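Side-chain contact in putative platelet activating factor (Streptococcus pneumoniae, PDB 2HSJ), which is of unknown function but, as a member of the GDSL-like lipase/acylhydrolase family, probably hydrolyses ester bonds: residues K188-D193 against S198-Q203. Sequence-based numbering, arbitrary orientation.
Sequences KEYTTD and SIAGYQ
Ser198 makes both hydrogen bonds that join it to the 3-10 turn 188-190. Ser198 OG gives its proton to Glu189 O at 2.7 Å, only slightly tilted from that carbonyl's plane. Ser198 OG also accepts from Gly201 N at 3.0 Å, with a fairly straight N-H...O angle of 161°. Ser198 is thus the N-cap of helix 199-209. OG stands between the backbone N and the carbonyl carbon (chi1 66°), which brings it to Gly201 N. One hydroxyl therefore serves as donor to the loop and acceptor for the helix. The second bond runs from Ser198 N to Tyr190 O, 2.9 Å away. The N sits well above the carbonyl plane, 55° out of it. Tyr190 O also receives a CA-H...O contact from Gly201 CA at 3.5 Å.

The four residues between the segments begin Gly194-Leu195-His196. With Asp193 they give Asp-Gly-Leu-His, which matches the Asp-x-x-His pattern of block V in SGNH hydrolases; in relatives this block carries the catalytic aspartate and histidine. The contact thus closes the base of that loop on the helix that follows it. Asp193 OD1 takes the amides of Leu195 and His196 inside the loop.

The remaining contacts are van der Waals. Tyr190 CB, CG and CD1 pass close to Gly201 CA and N, the ring meeting the backbone obliquely, with Tyr190 CB 3.6 Å from Gly201 CA. Further out, Tyr190 CE1 approaches Ala200 O. Ala200 CB meets Glu189 OE1 at 3.6 Å, while Glu189 OE2 forms a salt bridge with Lys187. Thr192 CG2 brushes Ser198 CA at 3.9 Å. Ala200 also packs against His26 of the second subunit.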
loop_
_atom_site.group_PDB
_atom_site.type_symbol
_atom_site.label_atom_id
_atom_site.label_comp_id
_atom_site.label_asym_id
_atom_site.label_seq_id
_atom_site.Cartn_x
_atom_site.Cartn_y
_atom_site.Cartn_z
ATOM N N LYS D 188 10.115 22.506 -28.210
ATOM C CA LYS D 188 10.633 21.426 -29.032
ATOM C C LYS D 188 11.161 20.267 -28.168
ATOM O O LYS D 188 10.873 19.093 -28.443
ATOM C CB LYS D 188 11.702 21.939 -30.018
ATOM C CG LYS D 188 12.045 20.918 -31.100
ATOM C CD LYS D 188 12.337 21.578 -32.437
ATOM C CE LYS D 188 12.948 20.595 -33.400
ATOM N NZ LYS D 188 14.395 20.400 -33.071
ATOM N N GLU D 189 11.900 20.582 -27.100
ATOM C CA GLU D 189 12.456 19.517 -26.272
ATOM C C GLU D 189 11.403 18.697 -25.544
ATOM O O GLU D 189 11.702 17.602 -25.108
ATOM C CB GLU D 189 13.481 20.016 -25.259
ATOM C CG GLU D 189 12.950 20.896 -24.201
ATOM C CD GLU D 189 13.834 20.920 -22.946
ATOM O OE1 GLU D 189 14.267 19.835 -22.463
ATOM O OE2 GLU D 189 14.100 22.038 -22.454
ATOM N N TYR D 190 10.193 19.243 -25.416
ATOM C CA TYR D 190 9.125 18.612 -24.637
ATOM C C TYR D 190 8.233 17.709 -25.478
ATOM O O TYR D 190 7.316 17.104 -24.930
ATOM C CB TYR D 190 8.268 19.703 -23.948
ATOM C CG TYR D 190 8.918 20.449 -22.808
ATOM C CD1 TYR D 190 10.148 20.064 -22.295
ATOM C CD2 TYR D 190 8.288 21.559 -22.253
ATOM C CE1 TYR D 190 10.734 20.757 -21.235
ATOM C CE2 TYR D 190 8.839 22.235 -21.212
ATOM C CZ TYR D 190 10.063 21.845 -20.714
ATOM O OH TYR D 190 10.570 22.578 -19.654
ATOM N N THR D 191 8.500 17.641 -26.780
ATOM C CA THR D 191 7.623 16.902 -27.699
ATOM C C THR D 191 8.351 15.852 -28.549
ATOM O O THR D 191 9.531 16.021 -28.866
ATOM C CB THR D 191 6.784 17.856 -28.581
ATOM O OG1 THR D 191 5.745 17.123 -29.237
ATOM C CG2 THR D 191 7.636 18.542 -29.632
ATOM N N THR D 192 7.642 14.773 -28.879
ATOM C CA THR D 192 8.146 13.805 -29.856
ATOM C C THR D 192 7.689 14.159 -31.264
ATOM O O THR D 192 8.502 14.175 -32.180
ATOM C CB THR D 192 7.697 12.372 -29.528
ATOM O OG1 THR D 192 6.283 12.362 -29.361
ATOM C CG2 THR D 192 8.349 11.900 -28.242
ATOM N N ASP D 193 6.400 14.488 -31.415
ATOM C CA ASP D 193 5.798 14.688 -32.736
ATOM C C ASP D 193 4.963 15.968 -32.869
ATOM O O ASP D 193 4.229 16.138 -33.855
ATOM C CB ASP D 193 4.924 13.490 -33.086
ATOM C CG ASP D 193 3.769 13.308 -32.127
ATOM O OD1 ASP D 193 3.545 14.201 -31.273
ATOM O OD2 ASP D 193 3.082 12.271 -32.218
ATOM N N SER D 198 7.617 14.217 -25.017
ATOM C CA SER D 198 8.868 13.479 -24.765
ATOM C C SER D 198 9.025 13.242 -23.260
ATOM O O SER D 198 8.271 13.780 -22.444
ATOM C CB SER D 198 10.038 14.336 -25.245
ATOM O OG SER D 198 10.101 15.500 -24.416
ATOM N N ILE D 199 10.042 12.485 -22.864
ATOM C CA ILE D 199 10.309 12.335 -21.446
ATOM C C ILE D 199 10.616 13.688 -20.751
ATOM O O ILE D 199 10.139 13.931 -19.627
ATOM C CB ILE D 199 11.377 11.232 -21.194
ATOM C CG1 ILE D 199 10.801 9.841 -21.521
ATOM C CG2 ILE D 199 11.893 11.307 -19.762
ATOM C CD1 ILE D 199 9.510 9.513 -20.750
ATOM N N ALA D 200 11.381 14.561 -21.420
ATOM C CA ALA D 200 11.612 15.913 -20.852
ATOM C C ALA D 200 10.284 16.650 -20.669
ATOM O O ALA D 200 10.090 17.333 -19.663
ATOM C CB ALA D 200 12.532 16.736 -21.745
ATOM N N GLY D 201 9.377 16.500 -21.635
ATOM C CA GLY D 201 8.030 17.083 -21.529
ATOM C C GLY D 201 7.262 16.544 -20.336
ATOM O O GLY D 201 6.694 17.303 -19.546
ATOM N N TYR D 202 7.254 15.220 -20.186
ATOM C CA TYR D 202 6.595 14.629 -19.012
ATOM C C TYR D 202 7.254 15.047 -17.696
ATOM O O TYR D 202 6.587 15.219 -16.664
ATOM C CB TYR D 202 6.566 13.102 -19.128
ATOM C CG TYR D 202 5.455 12.558 -20.000
ATOM C CD1 TYR D 202 4.117 12.677 -19.591
ATOM C CD2 TYR D 202 5.737 11.837 -21.162
ATOM C CE1 TYR D 202 3.079 12.165 -20.351
ATOM C CE2 TYR D 202 4.697 11.304 -21.943
ATOM C CZ TYR D 202 3.374 11.459 -21.509
ATOM O OH TYR D 202 2.349 10.947 -22.256
ATOM N N GLN D 203 8.565 15.216 -17.707
ATOM C CA GLN D 203 9.233 15.631 -16.472
ATOM C C GLN D 203 8.749 17.036 -16.101
ATOM O O GLN D 203 8.497 17.344 -14.927
ATOM C CB GLN D 203 10.759 15.611 -16.667
ATOM C CG GLN D 203 11.493 16.058 -15.420
ATOM C CD GLN D 203 12.978 16.053 -15.620
ATOM O OE1 GLN D 203 13.478 16.600 -16.612
ATOM N NE2 GLN D 203 13.708 15.468 -14.656
#